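Local atomic coordinates of condensin complex subunit 3 (Schizosaccharomyces pombe, PDB entry 5OQR), a protein that serves as a regulatory subunit of the condensin complex, which is required to convert interphase chromatin into condensed mitotic-like chromosomes. Residues L250-I255 with D287-S292; L313-N318 with L366-L371; I700-N705 with D742-D747. All coordinates share one frame; numbering follows the deposited sequence.

Interaction 1: residues L250-I255 with D287-S292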
loop_
_atom_site.group_PDB
_atom_site.type_symbol
_atom_site.label_atom_id
_atom_site.label_comp_id
_atom_site.label_asym_id
_atom_site.label_seq_id
_atom_site.Cartn_x
_atom_site.Cartn_y
_atom_site.Cartn_z
ATOM N N LEU A 250 -0.995 -15.959 -11.566
ATOM C CA LEU A 250 -2.315 -16.469 -11.225
ATOM C C LEU A 250 -2.979 -17.125 -12.428
ATOM O O LEU A 250 -3.654 -18.149 -12.290
ATOM C CB LEU A 250 -3.167 -15.320 -10.678
ATOM C CG LEU A 250 -4.602 -15.557 -10.197
ATOM C CD1 LEU A 250 -5.589 -15.424 -11.344
ATOM C CD2 LEU A 250 -4.752 -16.904 -9.504
ATOM N N ALA A 251 -2.773 -16.570 -13.619
ATOM C CA ALA A 251 -3.518 -16.981 -14.800
ATOM C C ALA A 251 -2.828 -18.059 -15.624
ATOM O O ALA A 251 -3.451 -18.592 -16.547
ATOM C CB ALA A 251 -3.787 -15.766 -15.694
ATOM N N TYR A 252 -1.572 -18.396 -15.333
ATOM C CA TYR A 252 -0.862 -19.371 -16.155
ATOM C C TYR A 252 -0.209 -20.467 -15.325
ATOM O O TYR A 252 -0.102 -21.609 -15.784
ATOM C CB TYR A 252 0.189 -18.673 -17.019
ATOM C CG TYR A 252 -0.388 -17.980 -18.234
ATOM C CD1 TYR A 252 -0.981 -18.709 -19.254
ATOM C CD2 TYR A 252 -0.336 -16.601 -18.364
ATOM C CE1 TYR A 252 -1.510 -18.085 -20.365
ATOM C CE2 TYR A 252 -0.862 -15.968 -19.472
ATOM C CZ TYR A 252 -1.447 -16.715 -20.469
ATOM O OH TYR A 252 -1.974 -16.090 -21.577
ATOM N N GLN A 253 0.233 -20.146 -14.111
ATOM C CA GLN A 253 0.817 -21.163 -13.241
ATOM C C GLN A 253 -0.219 -21.744 -12.282
ATOM O O GLN A 253 -0.450 -22.956 -12.268
ATOM C CB GLN A 253 1.993 -20.581 -12.452
ATOM C CG GLN A 253 2.775 -21.635 -11.676
ATOM C CD GLN A 253 3.469 -21.073 -10.455
ATOM O OE1 GLN A 253 3.888 -19.917 -10.440
ATOM N NE2 GLN A 253 3.585 -21.891 -9.415
ATOM N N TRP A 254 -0.842 -20.889 -11.470
ATOM C CA TRP A 254 -1.762 -21.382 -10.450
ATOM C C TRP A 254 -2.952 -22.094 -11.076
ATOM O O TRP A 254 -3.400 -23.129 -10.571
ATOM C CB TRP A 254 -2.223 -20.227 -9.564
ATOM C CG TRP A 254 -1.154 -19.754 -8.630
ATOM C CD1 TRP A 254 0.189 -19.943 -8.763
ATOM C CD2 TRP A 254 -1.337 -19.030 -7.409
ATOM N NE1 TRP A 254 0.853 -19.376 -7.708
ATOM C CE2 TRP A 254 -0.060 -18.809 -6.860
ATOM C CE3 TRP A 254 -2.456 -18.546 -6.729
ATOM C CZ2 TRP A 254 0.129 -18.125 -5.665
ATOM C CZ3 TRP A 254 -2.265 -17.866 -5.542
ATOM C CH2 TRP A 254 -0.984 -17.661 -5.022
ATOM N N ILE A 255 -3.480 -21.557 -12.175
ATOM C CA ILE A 255 -4.559 -22.241 -12.878
ATOM C C ILE A 255 -4.109 -23.627 -13.314
ATOM O O ILE A 255 -4.923 -24.553 -13.412
ATOM C CB ILE A 255 -5.030 -21.392 -14.076
ATOM C CG1 ILE A 255 -6.229 -22.037 -14.770
ATOM C CG2 ILE A 255 -3.905 -21.222 -15.088
ATOM C CD1 ILE A 255 -7.425 -22.280 -13.869
ATOM N N ASP A 287 -8.770 -10.633 -17.497
ATOM C CA ASP A 287 -8.028 -9.606 -18.218
ATOM C C ASP A 287 -6.848 -10.223 -18.955
ATOM O O ASP A 287 -6.510 -9.802 -20.065
ATOM C CB ASP A 287 -7.552 -8.518 -17.255
ATOM C CG ASP A 287 -8.645 -7.523 -16.905
ATOM O OD1 ASP A 287 -9.545 -7.302 -17.741
ATOM O OD2 ASP A 287 -8.599 -6.954 -15.794
ATOM N N VAL A 288 -6.221 -11.234 -18.354
ATOM C CA VAL A 288 -5.117 -11.935 -18.998
ATOM C C VAL A 288 -5.636 -12.936 -20.023
ATOM O O VAL A 288 -5.058 -13.088 -21.104
ATOM C CB VAL A 288 -4.246 -12.624 -17.931
ATOM C CG1 VAL A 288 -3.091 -13.372 -18.578
ATOM C CG2 VAL A 288 -3.727 -11.607 -16.927
ATOM N N ARG A 289 -6.719 -13.634 -19.701
ATOM C CA ARG A 289 -7.250 -14.715 -20.528
ATOM C C ARG A 289 -8.657 -14.337 -20.986
ATOM O O ARG A 289 -9.642 -14.958 -20.579
ATOM C CB ARG A 289 -7.257 -16.046 -19.748
ATOM C CG ARG A 289 -5.973 -16.359 -18.979
ATOM C CD ARG A 289 -4.888 -16.934 -19.870
ATOM N NE ARG A 289 -5.313 -18.166 -20.531
ATOM C CZ ARG A 289 -5.202 -19.384 -20.010
ATOM N NH1 ARG A 289 -4.677 -19.563 -18.807
ATOM N NH2 ARG A 289 -5.621 -20.433 -20.699
ATOM N N VAL A 290 -8.750 -13.316 -21.842
ATOM C CA VAL A 290 -10.056 -12.880 -22.330
ATOM C C VAL A 290 -10.726 -13.983 -23.137
ATOM O O VAL A 290 -11.959 -14.067 -23.182
ATOM C CB VAL A 290 -9.912 -11.591 -23.162
ATOM C CG1 VAL A 290 -11.275 -11.127 -23.659
ATOM C CG2 VAL A 290 -9.251 -10.501 -22.344
ATOM N N ASP A 291 -9.937 -14.837 -23.791
ATOM C CA ASP A 291 -10.513 -15.910 -24.594
ATOM C C ASP A 291 -11.406 -16.813 -23.753
ATOM O O ASP A 291 -12.432 -17.307 -24.234
ATOM C CB ASP A 291 -9.402 -16.728 -25.250
ATOM C CG ASP A 291 -8.371 -17.223 -24.248
ATOM O OD1 ASP A 291 -7.975 -16.437 -23.363
ATOM O OD2 ASP A 291 -7.958 -18.398 -24.344
ATOM N N SER A 292 -11.034 -17.036 -22.491
ATOM C CA SER A 292 -11.796 -17.943 -21.643
ATOM C C SER A 292 -13.148 -17.359 -21.259
ATOM O O SER A 292 -14.096 -18.112 -21.008
ATOM C CB SER A 292 -10.996 -18.280 -20.385
ATOM O OG SER A 292 -9.798 -18.959 -20.711
#

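Interaction 2: residues L313-N318 with L366-L371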
loop_
_atom_site.group_PDB
_atom_site.type_symbol
_atom_site.label_atom_id
_atom_site.label_comp_id
_atom_site.label_asym_id
_atom_site.label_seq_id
_atom_site.Cartn_x
_atom_site.Cartn_y
_atom_site.Cartn_z
ATOM N N LEU A 313 -18.559 -16.799 -9.151
ATOM C CA LEU A 313 -18.092 -16.691 -10.528
ATOM C C LEU A 313 -19.141 -16.040 -11.419
ATOM O O LEU A 313 -18.812 -15.208 -12.271
ATOM C CB LEU A 313 -17.723 -18.074 -11.064
ATOM C CG LEU A 313 -17.278 -18.117 -12.527
ATOM C CD1 LEU A 313 -16.036 -17.263 -12.745
ATOM C CD2 LEU A 313 -17.034 -19.551 -12.955
ATOM N N ALA A 314 -20.409 -16.414 -11.250
ATOM C CA ALA A 314 -21.463 -15.827 -12.068
ATOM C C ALA A 314 -21.637 -14.346 -11.757
ATOM O O ALA A 314 -21.804 -13.529 -12.669
ATOM C CB ALA A 314 -22.774 -16.583 -11.852
ATOM N N ARG A 315 -21.598 -13.979 -10.475
ATOM C CA ARG A 315 -21.758 -12.579 -10.099
ATOM C C ARG A 315 -20.615 -11.730 -10.641
ATOM O O ARG A 315 -20.822 -10.577 -11.035
ATOM C CB ARG A 315 -21.855 -12.460 -8.578
ATOM C CG ARG A 315 -21.663 -11.050 -8.030
ATOM C CD ARG A 315 -20.207 -10.791 -7.654
ATOM N NE ARG A 315 -20.023 -9.488 -7.019
ATOM C CZ ARG A 315 -19.810 -9.289 -5.722
ATOM N NH1 ARG A 315 -19.661 -8.056 -5.265
ATOM N NH2 ARG A 315 -19.739 -10.306 -4.874
ATOM N N THR A 316 -19.398 -12.279 -10.660
ATOM C CA THR A 316 -18.260 -11.533 -11.187
ATOM C C THR A 316 -18.303 -11.469 -12.708
ATOM O O THR A 316 -18.036 -10.415 -13.297
ATOM C CB THR A 316 -16.951 -12.169 -10.718
ATOM O OG1 THR A 316 -16.972 -12.322 -9.293
ATOM C CG2 THR A 316 -15.766 -11.293 -11.104
ATOM N N PHE A 317 -18.621 -12.589 -13.358
ATOM C CA PHE A 317 -18.794 -12.598 -14.806
ATOM C C PHE A 317 -19.817 -11.551 -15.230
ATOM O O PHE A 317 -19.590 -10.783 -16.170
ATOM C CB PHE A 317 -19.216 -13.997 -15.259
ATOM C CG PHE A 317 -19.684 -14.067 -16.684
ATOM C CD1 PHE A 317 -18.798 -14.352 -17.704
ATOM C CD2 PHE A 317 -21.016 -13.867 -17.000
ATOM C CE1 PHE A 317 -19.227 -14.424 -19.011
ATOM C CE2 PHE A 317 -21.450 -13.935 -18.306
ATOM C CZ PHE A 317 -20.554 -14.217 -19.312
ATOM N N ASN A 318 -20.955 -11.510 -14.536
ATOM C CA ASN A 318 -21.963 -10.496 -14.816
ATOM C C ASN A 318 -21.420 -9.098 -14.542
ATOM O O ASN A 318 -21.728 -8.149 -15.271
ATOM C CB ASN A 318 -23.211 -10.774 -13.974
ATOM C CG ASN A 318 -24.327 -9.786 -14.231
ATOM O OD1 ASN A 318 -24.924 -9.776 -15.303
ATOM N ND2 ASN A 318 -24.627 -8.962 -13.238
ATOM N N LEU A 366 -26.523 -13.720 -5.637
ATOM C CA LEU A 366 -27.690 -13.569 -6.498
ATOM C C LEU A 366 -28.320 -12.193 -6.337
ATOM O O LEU A 366 -28.804 -11.607 -7.312
ATOM C CB LEU A 366 -28.710 -14.666 -6.192
ATOM C CG LEU A 366 -28.269 -16.106 -6.465
ATOM C CD1 LEU A 366 -29.388 -17.070 -6.116
ATOM C CD2 LEU A 366 -27.844 -16.289 -7.912
ATOM N N LEU A 367 -28.328 -11.659 -5.118
ATOM C CA LEU A 367 -28.838 -10.309 -4.910
ATOM C C LEU A 367 -27.973 -9.280 -5.628
ATOM O O LEU A 367 -28.490 -8.294 -6.165
ATOM C CB LEU A 367 -28.910 -10.005 -3.416
ATOM C CG LEU A 367 -29.969 -10.784 -2.638
ATOM C CD1 LEU A 367 -29.741 -10.661 -1.142
ATOM C CD2 LEU A 367 -31.358 -10.294 -3.005
ATOM N N TYR A 368 -26.654 -9.487 -5.644
ATOM C CA TYR A 368 -25.776 -8.579 -6.372
ATOM C C TYR A 368 -26.087 -8.595 -7.861
ATOM O O TYR A 368 -26.123 -7.541 -8.505
ATOM C CB TYR A 368 -24.310 -8.951 -6.134
ATOM C CG TYR A 368 -23.728 -8.396 -4.855
ATOM C CD1 TYR A 368 -23.822 -7.046 -4.556
ATOM C CD2 TYR A 368 -23.087 -9.223 -3.945
ATOM C CE1 TYR A 368 -23.293 -6.533 -3.390
ATOM C CE2 TYR A 368 -22.558 -8.723 -2.776
ATOM C CZ TYR A 368 -22.662 -7.376 -2.504
ATOM O OH TYR A 368 -22.136 -6.869 -1.339
ATOM N N ILE A 369 -26.304 -9.781 -8.427
ATOM C CA ILE A 369 -26.714 -9.867 -9.823
ATOM C C ILE A 369 -28.026 -9.127 -10.031
ATOM O O ILE A 369 -28.215 -8.442 -11.041
ATOM C CB ILE A 369 -26.820 -11.339 -10.261
ATOM C CG1 ILE A 369 -25.458 -12.026 -10.138
ATOM C CG2 ILE A 369 -27.324 -11.436 -11.695
ATOM C CD1 ILE A 369 -25.517 -13.529 -10.234
ATOM N N GLY A 370 -28.947 -9.245 -9.076
ATOM C CA GLY A 370 -30.235 -8.590 -9.219
ATOM C C GLY A 370 -30.137 -7.082 -9.116
ATOM O O GLY A 370 -30.820 -6.356 -9.841
ATOM N N LEU A 371 -29.291 -6.589 -8.211
ATOM C CA LEU A 371 -29.069 -5.152 -8.105
ATOM C C LEU A 371 -28.468 -4.568 -9.375
ATOM O O LEU A 371 -28.624 -3.369 -9.626
ATOM C CB LEU A 371 -28.161 -4.852 -6.912
ATOM C CG LEU A 371 -28.837 -4.923 -5.542
ATOM C CD1 LEU A 371 -27.813 -5.089 -4.439
ATOM C CD2 LEU A 371 -29.670 -3.682 -5.301
#

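Interaction 3: residues I700-N705 with D742-D747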
loop_
_atom_site.group_PDB
_atom_site.type_symbol
_atom_site.label_atom_id
_atom_site.label_comp_id
_atom_site.label_asym_id
_atom_site.label_seq_id
_atom_site.Cartn_x
_atom_site.Cartn_y
_atom_site.Cartn_z
ATOM N N ILE A 700 -3.909 34.532 -10.525
ATOM C CA ILE A 700 -2.811 33.911 -9.805
ATOM C C ILE A 700 -1.654 34.880 -9.600
ATOM O O ILE A 700 -0.754 34.596 -8.808
ATOM C CB ILE A 700 -2.311 32.642 -10.532
ATOM C CG1 ILE A 700 -1.582 31.723 -9.543
ATOM C CG2 ILE A 700 -1.419 33.016 -11.736
ATOM C CD1 ILE A 700 -0.837 30.553 -10.175
ATOM N N ALA A 701 -1.668 36.017 -10.310
ATOM C CA ALA A 701 -0.611 37.021 -10.269
ATOM C C ALA A 701 -0.023 37.162 -8.875
ATOM O O ALA A 701 0.915 36.436 -8.535
ATOM C CB ALA A 701 -1.145 38.365 -10.774
ATOM N N LEU A 702 -0.544 38.075 -8.051
ATOM C CA LEU A 702 0.060 38.264 -6.735
ATOM C C LEU A 702 -0.547 37.240 -5.780
ATOM O O LEU A 702 -1.376 37.538 -4.923
ATOM C CB LEU A 702 -0.097 39.684 -6.206
ATOM C CG LEU A 702 0.780 39.892 -4.952
ATOM C CD1 LEU A 702 2.239 39.458 -5.169
ATOM C CD2 LEU A 702 0.752 41.327 -4.481
ATOM N N ASN A 703 -0.161 35.991 -5.999
ATOM C CA ASN A 703 -0.216 34.947 -4.991
ATOM C C ASN A 703 1.155 34.884 -4.331
ATOM O O ASN A 703 2.175 34.816 -5.025
ATOM C CB ASN A 703 -0.560 33.595 -5.623
ATOM C CG ASN A 703 -1.938 33.087 -5.244
ATOM O OD1 ASN A 703 -2.666 33.708 -4.466
ATOM N ND2 ASN A 703 -2.307 31.943 -5.813
ATOM N N HIS A 704 1.186 34.917 -3.005
ATOM C CA HIS A 704 2.457 34.867 -2.304
ATOM C C HIS A 704 2.932 33.426 -2.193
ATOM O O HIS A 704 2.139 32.508 -1.970
ATOM C CB HIS A 704 2.332 35.501 -0.922
ATOM C CG HIS A 704 1.928 36.940 -0.962
ATOM N ND1 HIS A 704 2.785 37.940 -1.365
ATOM C CD2 HIS A 704 0.754 37.544 -0.669
ATOM C CE1 HIS A 704 2.158 39.101 -1.309
ATOM N NE2 HIS A 704 0.924 38.888 -0.890
ATOM N N ASN A 705 4.233 33.233 -2.381
ATOM C CA ASN A 705 4.818 31.904 -2.308
ATOM C C ASN A 705 4.732 31.379 -0.881
ATOM O O ASN A 705 5.098 32.074 0.070
ATOM C CB ASN A 705 6.268 31.949 -2.779
ATOM C CG ASN A 705 6.877 30.577 -2.915
ATOM O OD1 ASN A 705 7.553 30.096 -2.009
ATOM N ND2 ASN A 705 6.645 29.937 -4.055
ATOM N N ASP A 742 11.224 34.218 -9.771
ATOM C CA ASP A 742 10.419 35.120 -10.585
ATOM C C ASP A 742 9.383 35.880 -9.770
ATOM O O ASP A 742 8.481 36.491 -10.352
ATOM C CB ASP A 742 9.729 34.339 -11.703
ATOM C CG ASP A 742 8.718 33.336 -11.176
ATOM O OD1 ASP A 742 8.879 32.876 -10.028
ATOM O OD2 ASP A 742 7.764 33.006 -11.913
ATOM N N LEU A 743 9.487 35.866 -8.444
ATOM C CA LEU A 743 8.526 36.571 -7.618
ATOM C C LEU A 743 8.766 38.078 -7.692
ATOM O O LEU A 743 9.841 38.529 -8.092
ATOM C CB LEU A 743 8.623 36.106 -6.168
ATOM C CG LEU A 743 8.317 34.634 -5.898
ATOM C CD1 LEU A 743 8.750 34.254 -4.492
ATOM C CD2 LEU A 743 6.838 34.348 -6.092
ATOM N N PRO A 744 7.770 38.878 -7.317
ATOM C CA PRO A 744 7.984 40.323 -7.212
ATOM C C PRO A 744 9.118 40.649 -6.251
ATOM O O PRO A 744 9.436 39.888 -5.336
ATOM C CB PRO A 744 6.644 40.847 -6.688
ATOM C CG PRO A 744 5.652 39.844 -7.125
ATOM C CD PRO A 744 6.355 38.516 -7.136
ATOM N N SER A 745 9.727 41.817 -6.470
ATOM C CA SER A 745 10.836 42.245 -5.624
ATOM C C SER A 745 10.374 42.578 -4.210
ATOM O O SER A 745 11.111 42.337 -3.249
ATOM C CB SER A 745 11.534 43.455 -6.246
ATOM O OG SER A 745 12.125 43.120 -7.489
ATOM N N SER A 746 9.166 43.128 -4.062
ATOM C CA SER A 746 8.665 43.458 -2.733
ATOM C C SER A 746 8.542 42.221 -1.854
ATOM O O SER A 746 8.613 42.326 -0.625
ATOM C CB SER A 746 7.312 44.163 -2.843
ATOM O OG SER A 746 6.364 43.348 -3.506
ATOM N N ASP A 747 8.354 41.045 -2.456
ATOM C CA ASP A 747 8.293 39.817 -1.671
ATOM C C ASP A 747 9.654 39.494 -1.068
ATOM O O ASP A 747 9.763 39.227 0.133
ATOM C CB ASP A 747 7.796 38.662 -2.541
ATOM C CG ASP A 747 6.331 38.800 -2.916
ATOM O OD1 ASP A 747 5.554 39.350 -2.108
ATOM O OD2 ASP A 747 5.954 38.357 -4.019
#

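Interaction 1: residues L250-I255 with D287-S292
Arg289 reaches across to the backbone of Ala251, where its NH1 donates a hydrogen bond of 2.7 Å to Ala251 O. The donor sits almost straight beyond the carbonyl, with a C=O...N angle of 173°, and the oxygen lies in the guanidinium plane; the N-H itself is bent away from linear, at 133°. Bends at chi2 and chi3 keep the arginine chain from running extended. Arginine suits the place because a long side chain with N-H groups can bring a donor to a carbonyl of helix 240-257. That carbonyl lies in a pi-type turn at 250-254, in which Ile255 N bonds weakly to Leu250 O instead of making the usual bond to Ala251 O.

Both segments belong to the alpha-helical solenoid: residues 250-255 lie in the fifth HEAT repeat, on helix 240-257, while 287-292 carry the end of helix 275-288 and the turn after it. Arg289 is the first residue there to leave helical backbone angles.

Tyr252 lies alongside the same guanidinium: the two planes are only 3° apart, with Tyr252 CE1 over one guanidinium face, though the side chains themselves run obliquely. Arg289 CD meets Tyr252 OH at 3.5 Å.

Val288 supplies the apolar part of the contact. Its CG1, anti to the backbone N, touches Ala251 CB at 3.8 Å and Tyr252 CE2 at 3.5 Å. Alanine's small CB allows this branched side chain in close, and Val288 also rests on Lys244, Ala247 and Asp248 of helix 240-257.

Interaction 2: residues L313-N318 with L366-L371
Arg315 and Tyr368 lie side by side, pointing the same way, on two nearly parallel helices of the alpha-solenoid; the axes of the two short segments come within 9.1 Å, at 19°. The guanidinium lies flat on the ring, the planes 23° apart, in an off-centre cation-pi contact with Arg315 CZ 4.2 Å from the ring centroid. Arg315 NH1 stands over the middle of the ring, while Tyr368 CD2 sits over the guanidinium face nearer its rim, 3.6 Å from Arg315 NH2. Tyrosine offers a broad face here, and arginine a flat charged group to lay on it. Farther down, Arg315 CG meets Tyr368 CB at 3.9 Å.

Beside the stack, Ile369 reaches between the two helices. Its CG1 meets Arg315 CA at 3.7 Å and its CD1 lies 4.4 Å from Ala314 CB, where a small residue leaves room for the isoleucine tip.

Other residues set the stack. Arg315 CG is anti to the backbone N (chi1 165°) and the chain bends at chi2; NE then forms a salt bridge with Glu319 and NH2 a hydrogen bond with Gln365, two grips that would limit rotation of the guanidinium. An alanine in place of Arg315 would probably uncover the face of Tyr368 and leave both Glu319 and Gln365 without this partner.

One turn on, Asn318 combines apolar and polar contact: its ND2 passes 4.0 Å from Ile369 CG2 and donates to Ser372 OG, the same hydroxyl that is hydrogen-bonded to Ile369 O.

Interaction 3: residues I700-N705 with D742-D747
At the two ends of the ninth HEAT repeat (705-743), the loop leading into helix 706-717 meets the first turn of helix 745-759, with His704 set against Asp747. His704 ND1 gives Asp747 OD1 a weak hydrogen bond of 3.2 Å, the N-H angle being 133°. The carboxylate oxygen lies at the ring edge, near its plane, although the ring and carboxylate planes are 76° apart. Asp747 is the third residue after the N-cap Pro744, so its negative charge is likely to be favoured by the helix start; the carboxylate would also tend to favour a proton on ND1.

Apolar contacts flank this pair. Leu702, the centre of an inverse gamma turn, puts CD1 4.0 Å from Pro744 CG, where the rigid proline ring offers a firm surface just before the helix. Asn705 CB touches Leu743 CD1 at 3.8 Å. The polar end of Asn705 serves its own helix: OD1 caps the N-H of Leu708 and, weakly, that of His707, the usual task of asparagine at an N-cap.

Around the contact, His704 leans on Trp643 and Asn703 on His639 of helix 639-661, while Leu743 and Asp747 both rest on Leu708 of helix 706-717.

Overall arrangement
The three contacts follow one another along the solenoid without sharing a segment. Interactions 1 and 2 lie on the same side of the chain's centre, their centres 21 Å apart, and helix 275-288 connects them: its end takes part in interaction 1, while Leu313 and Thr316 of interaction 2 pack on it. Interaction 3 is on the opposite side from interaction 1, with 56 Å between centres. Interaction 2 is buried between two helices, interaction 1 partly buried at a helix end, and interaction 3 a surface contact of loop and helix start. Arginine meets tyrosine in the first two: in interaction 1 it bonds a backbone carbonyl, in interaction 2 it lies stacked on the ring. Interaction 3 combines a weak histidine-aspartate bond with small apolar contacts.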